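Local atomic coordinates of guanylate kinase (Stenotrophomonas maltophilia, PDB entry 6WCT), a protein that catalyses transfer of a phosphate from ATP to GMP, giving GDP and ADP, and so probably serves to recycle GMP and, indirectly, cGMP. Residues Ala28-Ala33 with Ile139-Lys144; Ile49-Ser54 with Asp114-Ile119; Glu89-His94 with Glu118-Gly123; Val135-Leu140 with Phe179-Val184. All coordinates share one frame; numbering follows the deposited sequence.

How the contacts relate
From the N terminus, the P-loop start 28-33 comes first and is separated from its partner 139-144 by 105 residues, the widest gap of the four; their meeting is contact 1. Contacts 2 and 3 both fall within that span. Contact 2 opens at 49-54, contact 3 at 89-94, and the two close on one stretch, sharing Glu118 and Ile119, where strand 114-117 gives way to helix 121-130. Contact 4 begins on strand 135-140, where contact 1 ends, and closes at 179-184. Contacts 1, 2 and 4 cover three of the neighbour pairs of the parallel core sheet and reach both outermost strands, while contact 3 joins the core to the mixed GMP-binding sheet.

Contact 1. Residues Ala28-Ala33 with Ile139-Lys144; sequences AAPSGA and ILPPSK. With 5GP (guanosine-5'-monophosphate), chain E; PO4 (phosphate ion), chain F.
The start of the P-loop, just past strand 24-28 of the parallel core sheet, lies here against the end of the neighbouring strand 135-140, with Ala29, Pro30 and Ala33 touching Ile139 and Pro141. One backbone bond joins the two segments: Ile139 N gives its hydrogen to Ala28 O at 2.8 Å. Beyond it the chains meet through small apolar groups. The methyl of Ala29 points at the other strand and sits 3.3 Å from Ile139 O, with CB of Ile139 also close by. Ala33 CB then approaches Pro141 CD at 4.1 Å, and Pro30 CG reaches the same CD of Pro141 at 4.3 Å, so two P-loop residues converge on one ring carbon. Met173 of helix 159-173 touches both prolines.

Ser31 belongs to the GMP site: with OG beside its own backbone N (chi1 -72°), the hydroxyl donates to O2P of GMP at 2.5 Å. Around it the loop makes a type II turn from Pro30 to Ala33, closed by Ala33 N to Pro30 O at 3.2 Å. Gly32 takes the positive phi (86°) of this turn, and its N donates at 3.0 Å to O3 of a phosphate ion, probably from the crystallisation liquor. Such a turn of backbone, with Gly32 N and, just beyond the segment, Gly34 N on a phosphate, is the Walker A feature of P-loop kinases.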
# COMPACT_ATOMS: atom_id res chain seq x y z
N ALA A 28 5.75 12.65 5.45
CA ALA A 28 6.69 13.33 6.33
C ALA A 28 8.11 12.99 5.93
O ALA A 28 8.40 11.92 5.41
CB ALA A 28 6.49 12.91 7.77
N ALA A 29 9.00 13.91 6.24
CA ALA A 29 10.42 13.78 5.93
C ALA A 29 11.13 14.97 6.55
O ALA A 29 10.56 16.07 6.59
CB ALA A 29 10.65 13.78 4.42
N PRO A 30 12.37 14.82 7.01
CA PRO A 30 13.13 16.01 7.37
C PRO A 30 13.32 16.85 6.12
O PRO A 30 13.42 16.32 5.01
CB PRO A 30 14.46 15.44 7.88
CG PRO A 30 14.60 14.11 7.15
CD PRO A 30 13.17 13.59 7.06
N SER A 31 13.39 18.16 6.30
CA SER A 31 13.69 19.05 5.19
C SER A 31 15.04 18.67 4.59
O SER A 31 15.96 18.25 5.30
CB SER A 31 13.68 20.50 5.63
OG SER A 31 12.36 20.94 5.88
N GLY A 32 15.14 18.79 3.26
CA GLY A 32 16.35 18.42 2.56
C GLY A 32 16.44 16.95 2.19
O GLY A 32 17.46 16.54 1.62
N ALA A 33 15.40 16.15 2.47
CA ALA A 33 15.34 14.78 2.00
C ALA A 33 14.69 14.67 0.62
O ALA A 33 14.73 13.60 0.01
CB ALA A 33 14.56 13.90 2.99
N ILE A 139 9.61 9.60 4.37
CA ILE A 139 10.64 9.57 3.34
C ILE A 139 11.97 9.83 4.01
O ILE A 139 12.14 10.84 4.72
CB ILE A 139 10.35 10.57 2.20
CG1 ILE A 139 9.01 10.19 1.54
CG2 ILE A 139 11.49 10.58 1.19
CD1 ILE A 139 8.64 11.00 0.31
N LEU A 140 12.90 8.90 3.83
CA LEU A 140 14.23 8.96 4.40
C LEU A 140 15.23 9.34 3.32
O LEU A 140 15.06 8.95 2.16
CB LEU A 140 14.65 7.61 5.00
CG LEU A 140 13.90 7.11 6.25
CD1 LEU A 140 14.46 5.76 6.71
CD2 LEU A 140 13.98 8.14 7.37
N PRO A 141 16.23 10.13 3.69
CA PRO A 141 17.34 10.41 2.79
C PRO A 141 18.22 9.18 2.66
O PRO A 141 18.24 8.32 3.55
CB PRO A 141 18.07 11.57 3.49
CG PRO A 141 17.79 11.36 4.93
CD PRO A 141 16.36 10.85 4.97
N PRO A 142 18.96 9.06 1.56
CA PRO A 142 19.85 7.89 1.39
C PRO A 142 21.10 7.94 2.26
O PRO A 142 21.86 6.96 2.27
CB PRO A 142 20.19 7.93 -0.10
CG PRO A 142 20.11 9.39 -0.45
CD PRO A 142 19.00 9.96 0.39
N SER A 143 21.37 9.05 2.95
CA SER A 143 22.51 9.14 3.86
C SER A 143 22.43 10.47 4.59
O SER A 143 21.67 11.37 4.21
CB SER A 143 23.84 9.04 3.12
OG SER A 143 24.02 10.21 2.34
N LYS A 144 23.22 10.59 5.67
CA LYS A 144 23.33 11.88 6.36
C LYS A 144 23.96 12.91 5.45
O LYS A 144 23.59 14.09 5.47
CB LYS A 144 24.15 11.73 7.65
CG LYS A 144 23.51 10.89 8.76
CD LYS A 144 24.53 10.48 9.84
CE LYS A 144 24.83 11.60 10.83
NZ LYS A 144 23.68 11.85 11.75
P 5GP E . 10.83 23.47 7.39
O1P 5GP E . 10.10 23.96 6.16
O2P 5GP E . 12.30 23.12 7.17
O3P 5GP E . 10.71 24.37 8.60
O5' 5GP E . 10.11 22.15 7.86
C5' 5GP E . 10.29 21.67 9.18
C4' 5GP E . 9.32 20.56 9.45
O4' 5GP E . 8.01 21.12 9.70
C3' 5GP E . 9.15 19.57 8.28
O3' 5GP E . 9.11 18.23 8.77
C2' 5GP E . 7.76 19.91 7.75
O2' 5GP E . 7.09 18.84 7.12
C1' 5GP E . 7.06 20.34 9.02
N9 5GP E . 5.86 21.12 8.79
C8 5GP E . 5.56 21.85 7.67
N7 5GP E . 4.33 22.28 7.65
C5 5GP E . 3.78 21.82 8.84
C6 5GP E . 2.48 21.93 9.35
O6 5GP E . 1.52 22.48 8.80
N1 5GP E . 2.34 21.28 10.56
C2 5GP E . 3.34 20.60 11.21
N2 5GP E . 3.02 20.00 12.37
N3 5GP E . 4.57 20.50 10.74
C4 5GP E . 4.72 21.12 9.56
P PO4 F . 12.30 19.39 0.70
O1 PO4 F . 11.06 18.58 1.00
O2 PO4 F . 12.18 19.92 -0.70
O3 PO4 F . 13.56 18.55 0.77
O4 PO4 F . 12.38 20.53 1.71

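Contact 2. Residues Ile49-Ser54 with Asp114-Ile119; sequences IALSIS and DVLLEI. With 5GP (guanosine-5'-monophosphate), chain E.
This is a parallel strand pairing at the margin of the P-loop kinase core sheet: strand 49-51, outermost within the chain, lies beside strand 114-117, and Ala50 interlocks with Asp114 and Leu116. The short axes come within 4.4 Å and are turned by 40°, a strong twist. Ala50 N donates to Asp114 O at 2.9 Å, and Leu116 N to Ala50 O at 2.8 Å. Further along, Ser52 N reaches Leu116 O only weakly, and the strands separate.

On the face carrying Ile49, Leu51 and Leu116, the CG2 branch of Ile49 crosses over Leu116 CB at 3.7 Å; its position anti to the backbone N (CG1 beside that N, chi1 -56°) puts it there. Leu51 CD1 meets Leu116 CD2, and Phe199 of helix 188-203 packs against Ile49 and Leu116. One residue on, Ser52 CB rests on Leu117 CD2.

Where the chains part, water takes over. One water donates to Ser52 O and accepts from Glu118 N; a second donates to both Ser54 OG and Glu118 O, at 2.6 Å and 2.8 Å. The strand ends thereby lead into the GMP pocket. Ile119 CG2 touches the base, and Ser54 OG donates to O6 of the guanine at 2.5 Å.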
# COMPACT_ATOMS: atom_id res chain seq x y z
N ILE A 49 -5.56 14.31 -5.78
CA ILE A 49 -5.12 14.58 -4.42
C ILE A 49 -4.67 16.03 -4.39
O ILE A 49 -3.80 16.43 -5.18
CB ILE A 49 -3.98 13.66 -3.98
CG1 ILE A 49 -4.38 12.20 -4.11
CG2 ILE A 49 -3.55 13.99 -2.55
CD1 ILE A 49 -3.23 11.26 -3.81
N ALA A 50 -5.23 16.81 -3.48
CA ALA A 50 -4.89 18.21 -3.34
C ALA A 50 -3.83 18.38 -2.26
O ALA A 50 -3.76 17.62 -1.30
CB ALA A 50 -6.12 19.06 -3.02
N LEU A 51 -2.96 19.35 -2.48
CA LEU A 51 -1.92 19.71 -1.52
C LEU A 51 -2.39 20.86 -0.63
O LEU A 51 -3.13 21.74 -1.05
CB LEU A 51 -0.66 20.10 -2.29
CG LEU A 51 0.58 20.55 -1.53
CD1 LEU A 51 1.02 19.50 -0.50
CD2 LEU A 51 1.67 20.83 -2.53
N SER A 52 -1.94 20.84 0.62
CA SER A 52 -2.26 21.90 1.57
C SER A 52 -1.04 22.79 1.81
O SER A 52 0.08 22.29 1.96
CB SER A 52 -2.74 21.31 2.89
OG SER A 52 -2.80 22.31 3.88
N ILE A 53 -1.25 24.09 1.87
CA ILE A 53 -0.20 25.05 2.19
C ILE A 53 -0.28 25.37 3.69
O ILE A 53 -1.29 25.89 4.17
CB ILE A 53 -0.32 26.33 1.36
CG1 ILE A 53 -0.38 25.99 -0.13
CG2 ILE A 53 0.84 27.29 1.69
CD1 ILE A 53 0.84 25.28 -0.62
N SER A 54 0.78 25.04 4.42
CA SER A 54 0.82 25.25 5.86
C SER A 54 1.06 26.72 6.19
O SER A 54 1.54 27.51 5.38
CB SER A 54 1.94 24.41 6.49
OG SER A 54 1.69 23.03 6.34
N ASP A 114 -9.63 14.34 -1.75
CA ASP A 114 -8.44 13.83 -1.08
C ASP A 114 -7.45 14.96 -0.82
O ASP A 114 -7.29 15.87 -1.64
CB ASP A 114 -7.76 12.72 -1.89
CG ASP A 114 -8.61 11.47 -2.02
OD1 ASP A 114 -9.68 11.39 -1.38
OD2 ASP A 114 -8.17 10.53 -2.72
N VAL A 115 -6.77 14.88 0.32
CA VAL A 115 -5.86 15.93 0.78
C VAL A 115 -4.58 15.28 1.28
O VAL A 115 -4.62 14.26 1.97
CB VAL A 115 -6.49 16.80 1.89
CG1 VAL A 115 -5.50 17.87 2.34
CG2 VAL A 115 -7.75 17.45 1.39
N LEU A 116 -3.46 15.87 0.90
CA LEU A 116 -2.14 15.45 1.34
C LEU A 116 -1.53 16.54 2.21
O LEU A 116 -1.53 17.71 1.83
CB LEU A 116 -1.26 15.15 0.13
CG LEU A 116 0.14 14.58 0.35
CD1 LEU A 116 0.63 13.97 -0.93
CD2 LEU A 116 1.11 15.67 0.80
N LEU A 117 -1.07 16.16 3.41
CA LEU A 117 -0.40 17.06 4.34
C LEU A 117 1.09 16.72 4.43
O LEU A 117 1.43 15.55 4.59
CB LEU A 117 -1.02 16.97 5.74
CG LEU A 117 -2.54 17.11 5.88
CD1 LEU A 117 -3.01 16.95 7.33
CD2 LEU A 117 -3.04 18.45 5.26
N GLU A 118 1.95 17.74 4.40
CA GLU A 118 3.39 17.57 4.58
C GLU A 118 3.71 18.14 5.96
O GLU A 118 3.93 19.34 6.11
CB GLU A 118 4.19 18.28 3.49
CG GLU A 118 3.88 17.75 2.12
CD GLU A 118 4.70 18.41 1.01
OE1 GLU A 118 4.19 18.51 -0.11
OE2 GLU A 118 5.84 18.85 1.25
N ILE A 119 3.70 17.28 6.98
CA ILE A 119 3.80 17.74 8.36
C ILE A 119 4.72 16.84 9.17
O ILE A 119 5.01 15.71 8.79
CB ILE A 119 2.41 17.82 9.01
CG1 ILE A 119 1.83 16.42 9.09
CG2 ILE A 119 1.49 18.79 8.18
CD1 ILE A 119 0.41 16.37 9.68
P 5GP E . 10.83 23.47 7.39
O1P 5GP E . 10.10 23.96 6.16
O2P 5GP E . 12.30 23.12 7.17
O3P 5GP E . 10.71 24.37 8.60
O5' 5GP E . 10.11 22.15 7.86
C5' 5GP E . 10.29 21.67 9.18
C4' 5GP E . 9.32 20.56 9.45
O4' 5GP E . 8.01 21.12 9.70
C3' 5GP E . 9.15 19.57 8.28
O3' 5GP E . 9.11 18.23 8.77
C2' 5GP E . 7.76 19.91 7.75
O2' 5GP E . 7.09 18.84 7.12
C1' 5GP E . 7.06 20.34 9.02
N9 5GP E . 5.86 21.12 8.79
C8 5GP E . 5.56 21.85 7.67
N7 5GP E . 4.33 22.28 7.65
C5 5GP E . 3.78 21.82 8.84
C6 5GP E . 2.48 21.93 9.35
O6 5GP E . 1.52 22.48 8.80
N1 5GP E . 2.34 21.28 10.56
C2 5GP E . 3.34 20.60 11.21
N2 5GP E . 3.02 20.00 12.37
N3 5GP E . 4.57 20.50 10.74
C4 5GP E . 4.72 21.12 9.56
O HOH W 1 0.96 20.53 4.06
O HOH W 2 3.51 21.81 4.92

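Contact 3. Residues Glu89-His94 with Glu118-Gly123; sequences EHAWVH and EIDWQG. With 5GP (guanosine-5'-monophosphate), chain E.
Gln122 reaches across from the first turn of helix 121-130 to Ala91 and Trp92 on strand 87-93, in the GMP-binding region of this guanylate kinase. Its CB lies 3.9 Å from Ala91 CB; CG, set beside the backbone N (chi1 -61°), passes over one face of the Trp121 ring, and the chain runs on extended to CD and the amide. There NE2 donates to Trp92 O at 3.0 Å, coming from above that carbonyl's plane, and also to Asp120 OD2 at 2.7 Å on the syn side. Both acceptors lie close to the amide plane, fixing the rotation of the amide. Val93 CG2 packs beside the same OD2.

Asp120 is the N-cap: its OD1 receives Gly123 N, while OD2 takes a weak bond from Gln122 N. That OD1 also accepts from N2 of the guanine, so Gln122 is a second-shell support for a base-binding carboxylate. Glu89, bent at chi2 (76°), grips the base with both oxygens; Thr100 also bonds OE1. Glu89 OE1 accepts from N1 of GMP at 2.8 Å. Glu89 OE2 lies 3.2 Å from Gly123 CA. The same Glu89 OE2 accepts from N2 of GMP at 3.0 Å.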
# COMPACT_ATOMS: atom_id res chain seq x y z
N GLU A 89 -4.46 20.94 12.89
CA GLU A 89 -3.37 20.52 13.77
C GLU A 89 -2.34 21.64 13.74
O GLU A 89 -2.24 22.39 12.77
CB GLU A 89 -2.72 19.19 13.33
CG GLU A 89 -2.06 19.19 11.93
CD GLU A 89 -0.70 19.91 11.86
OE1 GLU A 89 -0.39 20.52 10.80
OE2 GLU A 89 0.06 19.88 12.84
N HIS A 90 -1.57 21.73 14.81
CA HIS A 90 -0.49 22.69 14.83
C HIS A 90 0.52 22.20 15.84
O HIS A 90 0.20 21.41 16.73
CB HIS A 90 -0.98 24.10 15.16
CG HIS A 90 -1.39 24.27 16.59
ND1 HIS A 90 -2.66 23.97 17.03
CD2 HIS A 90 -0.70 24.71 17.67
CE1 HIS A 90 -2.73 24.22 18.33
NE2 HIS A 90 -1.56 24.67 18.74
N ALA A 91 1.76 22.64 15.66
CA ALA A 91 2.80 22.14 16.53
C ALA A 91 3.96 23.13 16.55
O ALA A 91 4.17 23.89 15.61
CB ALA A 91 3.27 20.76 16.09
N TRP A 92 4.70 23.07 17.64
CA TRP A 92 5.93 23.82 17.81
C TRP A 92 7.03 22.97 17.19
O TRP A 92 7.39 21.92 17.73
CB TRP A 92 6.17 24.07 19.30
CG TRP A 92 7.29 25.01 19.65
CD1 TRP A 92 8.51 24.67 20.16
CD2 TRP A 92 7.29 26.44 19.52
NE1 TRP A 92 9.27 25.80 20.37
CE2 TRP A 92 8.54 26.90 19.98
CE3 TRP A 92 6.36 27.38 19.06
CZ2 TRP A 92 8.89 28.26 19.99
CZ3 TRP A 92 6.70 28.73 19.08
CH2 TRP A 92 7.95 29.15 19.54
N VAL A 93 7.54 23.41 16.05
CA VAL A 93 8.45 22.60 15.26
C VAL A 93 9.77 23.35 15.21
O VAL A 93 9.85 24.43 14.60
CB VAL A 93 7.91 22.34 13.84
CG1 VAL A 93 8.91 21.55 13.01
CG2 VAL A 93 6.57 21.63 13.91
N HIS A 94 10.78 22.80 15.87
CA HIS A 94 12.13 23.36 15.83
C HIS A 94 12.15 24.84 16.21
O HIS A 94 12.86 25.65 15.62
CB HIS A 94 12.72 23.11 14.45
CG HIS A 94 12.62 21.67 14.04
ND1 HIS A 94 12.63 20.64 14.96
CD2 HIS A 94 12.43 21.10 12.83
CE1 HIS A 94 12.50 19.49 14.32
NE2 HIS A 94 12.37 19.74 13.03
N GLU A 118 1.95 17.74 4.40
CA GLU A 118 3.39 17.57 4.58
C GLU A 118 3.71 18.14 5.96
O GLU A 118 3.93 19.34 6.11
CB GLU A 118 4.19 18.28 3.49
CG GLU A 118 3.88 17.75 2.12
CD GLU A 118 4.70 18.41 1.01
OE1 GLU A 118 4.19 18.51 -0.11
OE2 GLU A 118 5.84 18.85 1.25
N ILE A 119 3.70 17.28 6.98
CA ILE A 119 3.80 17.74 8.36
C ILE A 119 4.72 16.84 9.17
O ILE A 119 5.01 15.71 8.79
CB ILE A 119 2.41 17.82 9.01
CG1 ILE A 119 1.83 16.42 9.09
CG2 ILE A 119 1.49 18.79 8.18
CD1 ILE A 119 0.41 16.37 9.68
N ASP A 120 5.14 17.34 10.33
CA ASP A 120 6.10 16.60 11.13
C ASP A 120 5.39 15.51 11.93
O ASP A 120 4.18 15.29 11.79
CB ASP A 120 6.87 17.55 12.05
CG ASP A 120 6.13 17.83 13.35
OD1 ASP A 120 4.90 18.02 13.29
OD2 ASP A 120 6.77 17.85 14.44
N TRP A 121 6.16 14.80 12.75
CA TRP A 121 5.59 13.69 13.50
C TRP A 121 4.58 14.17 14.52
O TRP A 121 3.61 13.46 14.80
CB TRP A 121 6.68 12.87 14.17
CG TRP A 121 7.50 13.59 15.22
CD1 TRP A 121 8.67 14.25 15.02
CD2 TRP A 121 7.21 13.71 16.63
NE1 TRP A 121 9.14 14.77 16.20
CE2 TRP A 121 8.26 14.46 17.21
CE3 TRP A 121 6.17 13.27 17.44
CZ2 TRP A 121 8.30 14.76 18.57
CZ3 TRP A 121 6.20 13.59 18.81
CH2 TRP A 121 7.26 14.33 19.35
N GLN A 122 4.83 15.34 15.14
CA GLN A 122 3.89 15.87 16.12
C GLN A 122 2.55 16.15 15.47
O GLN A 122 1.50 15.81 16.01
CB GLN A 122 4.44 17.15 16.74
CG GLN A 122 5.74 17.01 17.47
CD GLN A 122 6.31 18.37 17.83
OE1 GLN A 122 6.25 18.78 18.99
NE2 GLN A 122 6.85 19.07 16.84
N GLY A 123 2.58 16.79 14.30
CA GLY A 123 1.35 17.02 13.57
C GLY A 123 0.69 15.72 13.14
O GLY A 123 -0.52 15.55 13.30
P 5GP E . 10.83 23.47 7.39
O1P 5GP E . 10.10 23.96 6.16
O2P 5GP E . 12.30 23.12 7.17
O3P 5GP E . 10.71 24.37 8.60
O5' 5GP E . 10.11 22.15 7.86
C5' 5GP E . 10.29 21.67 9.18
C4' 5GP E . 9.32 20.56 9.45
O4' 5GP E . 8.01 21.12 9.70
C3' 5GP E . 9.15 19.57 8.28
O3' 5GP E . 9.11 18.23 8.77
C2' 5GP E . 7.76 19.91 7.75
O2' 5GP E . 7.09 18.84 7.12
C1' 5GP E . 7.06 20.34 9.02
N9 5GP E . 5.86 21.12 8.79
C8 5GP E . 5.56 21.85 7.67
N7 5GP E . 4.33 22.28 7.65
C5 5GP E . 3.78 21.82 8.84
C6 5GP E . 2.48 21.93 9.35
O6 5GP E . 1.52 22.48 8.80
N1 5GP E . 2.34 21.28 10.56
C2 5GP E . 3.34 20.60 11.21
N2 5GP E . 3.02 20.00 12.37
N3 5GP E . 4.57 20.50 10.74
C4 5GP E . 4.72 21.12 9.56

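Contact 4. Residues Val135-Leu140 with Phe179-Val184; sequences VTVFIL and FDYVIV
Phe138 and Phe179 form an edge-to-face pair at the apolar centre: the CD2 edge of Phe138 is directed at one face of Phe179, off toward its rim, with centroids 5.2 Å apart and planes at 69°. Phe138 CG stands anti to the backbone N (chi1 -156°), which brings its CD2 edge to the face of Phe179. Arg128 adds a cation-pi contact to Phe179. Farther along this face Leu140 CD1 crosses Val182 CG1 at 3.9 Å.

The other face carries Val137, Ile139, Tyr181 and Ile183, with Ile139 alongside Ile183. Val137 CG1 meets Ile183 CD1 at 3.8 Å, and helix 188-203 covers them through Ile198 and Leu195. Val135 CG1 touches CE2 of the Tyr181 ring.

Between the faces runs a regular parallel pairing, one side of the core sheet of the P-loop kinase fold. Tyr181 N bonds to Thr136 O at 3.2 Å. Phe138 N then donates to Tyr181 O, and Ile183 N to Phe138 O. Leu140 N donates to Ile183 O at 2.8 Å. The short axes are 27° apart. Strand 181-184 is outermost in its own chain, but the second subunit meets it there, bonding to Asp180 and Val182.

At the N-terminal end, beyond the Tyr181 N bond, lies the polar edge, made by Thr136 and Asp180. Thr136 N donates to Asp180 OD2 at 3.1 Å, on the anti side of the carboxylate, and Asp180 N donates to Thr136 OG1 at 3.1 Å.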
# COMPACT_ATOMS: atom_id res chain seq x y z
N VAL A 135 -3.52 7.75 5.70
CA VAL A 135 -2.42 6.99 5.12
C VAL A 135 -1.15 7.81 5.31
O VAL A 135 -1.04 8.91 4.77
CB VAL A 135 -2.67 6.69 3.63
CG1 VAL A 135 -1.43 6.01 2.99
CG2 VAL A 135 -3.88 5.81 3.48
N THR A 136 -0.17 7.28 6.05
CA THR A 136 1.00 8.07 6.43
C THR A 136 2.28 7.44 5.88
O THR A 136 2.46 6.22 5.97
CB THR A 136 1.09 8.23 7.96
OG1 THR A 136 1.32 6.95 8.55
CG2 THR A 136 -0.24 8.80 8.55
N VAL A 137 3.14 8.27 5.30
CA VAL A 137 4.36 7.84 4.62
C VAL A 137 5.55 8.64 5.15
O VAL A 137 5.47 9.87 5.26
CB VAL A 137 4.26 8.03 3.09
CG1 VAL A 137 5.54 7.50 2.39
CG2 VAL A 137 2.96 7.41 2.52
N PHE A 138 6.67 7.97 5.41
CA PHE A 138 7.88 8.69 5.80
C PHE A 138 8.94 8.51 4.73
O PHE A 138 9.15 7.40 4.22
CB PHE A 138 8.45 8.21 7.15
CG PHE A 138 9.30 9.26 7.83
CD1 PHE A 138 10.64 9.41 7.51
CD2 PHE A 138 8.75 10.12 8.77
CE1 PHE A 138 11.40 10.39 8.12
CE2 PHE A 138 9.51 11.09 9.38
CZ PHE A 138 10.84 11.23 9.05
N ILE A 139 9.61 9.60 4.37
CA ILE A 139 10.64 9.57 3.34
C ILE A 139 11.97 9.83 4.01
O ILE A 139 12.14 10.84 4.72
CB ILE A 139 10.35 10.57 2.20
CG1 ILE A 139 9.01 10.19 1.54
CG2 ILE A 139 11.49 10.58 1.19
CD1 ILE A 139 8.64 11.00 0.31
N LEU A 140 12.90 8.90 3.83
CA LEU A 140 14.23 8.96 4.40
C LEU A 140 15.23 9.34 3.32
O LEU A 140 15.06 8.95 2.16
CB LEU A 140 14.65 7.61 5.00
CG LEU A 140 13.90 7.11 6.25
CD1 LEU A 140 14.46 5.76 6.71
CD2 LEU A 140 13.98 8.14 7.37
N PHE A 179 4.89 5.66 11.17
CA PHE A 179 4.31 5.80 9.85
C PHE A 179 4.07 4.44 9.19
O PHE A 179 4.75 3.45 9.50
CB PHE A 179 5.21 6.70 8.99
CG PHE A 179 5.20 8.14 9.45
CD1 PHE A 179 5.90 8.53 10.59
CD2 PHE A 179 4.45 9.09 8.79
CE1 PHE A 179 5.88 9.84 11.04
CE2 PHE A 179 4.42 10.43 9.23
CZ PHE A 179 5.13 10.80 10.36
N ASP A 180 3.06 4.38 8.31
CA ASP A 180 2.70 3.08 7.71
C ASP A 180 3.74 2.62 6.69
O ASP A 180 4.02 1.42 6.57
CB ASP A 180 1.34 3.17 7.04
CG ASP A 180 0.25 3.63 8.00
OD1 ASP A 180 0.08 2.97 9.05
OD2 ASP A 180 -0.45 4.62 7.69
N TYR A 181 4.28 3.56 5.93
CA TYR A 181 5.19 3.24 4.82
C TYR A 181 6.45 4.06 4.98
O TYR A 181 6.45 5.12 5.61
CB TYR A 181 4.58 3.57 3.45
CG TYR A 181 3.33 2.80 3.18
CD1 TYR A 181 3.37 1.53 2.60
CD2 TYR A 181 2.10 3.31 3.53
CE1 TYR A 181 2.21 0.81 2.38
CE2 TYR A 181 0.94 2.62 3.31
CZ TYR A 181 0.99 1.37 2.73
OH TYR A 181 -0.19 0.70 2.54
N VAL A 182 7.54 3.53 4.43
CA VAL A 182 8.82 4.20 4.44
C VAL A 182 9.36 4.14 3.03
O VAL A 182 9.37 3.07 2.42
CB VAL A 182 9.79 3.56 5.45
CG1 VAL A 182 11.17 4.19 5.35
CG2 VAL A 182 9.23 3.72 6.89
N ILE A 183 9.71 5.30 2.47
CA ILE A 183 10.36 5.40 1.16
C ILE A 183 11.77 5.92 1.38
O ILE A 183 11.96 6.92 2.07
CB ILE A 183 9.58 6.33 0.22
CG1 ILE A 183 8.18 5.76 -0.09
CG2 ILE A 183 10.38 6.62 -1.06
CD1 ILE A 183 7.30 6.73 -0.94
N VAL A 184 12.76 5.24 0.82
CA VAL A 184 14.13 5.74 0.80
C VAL A 184 14.37 6.40 -0.55
O VAL A 184 14.28 5.75 -1.60
CB VAL A 184 15.16 4.64 1.07
CG1 VAL A 184 16.56 5.23 1.08
CG2 VAL A 184 14.88 3.94 2.38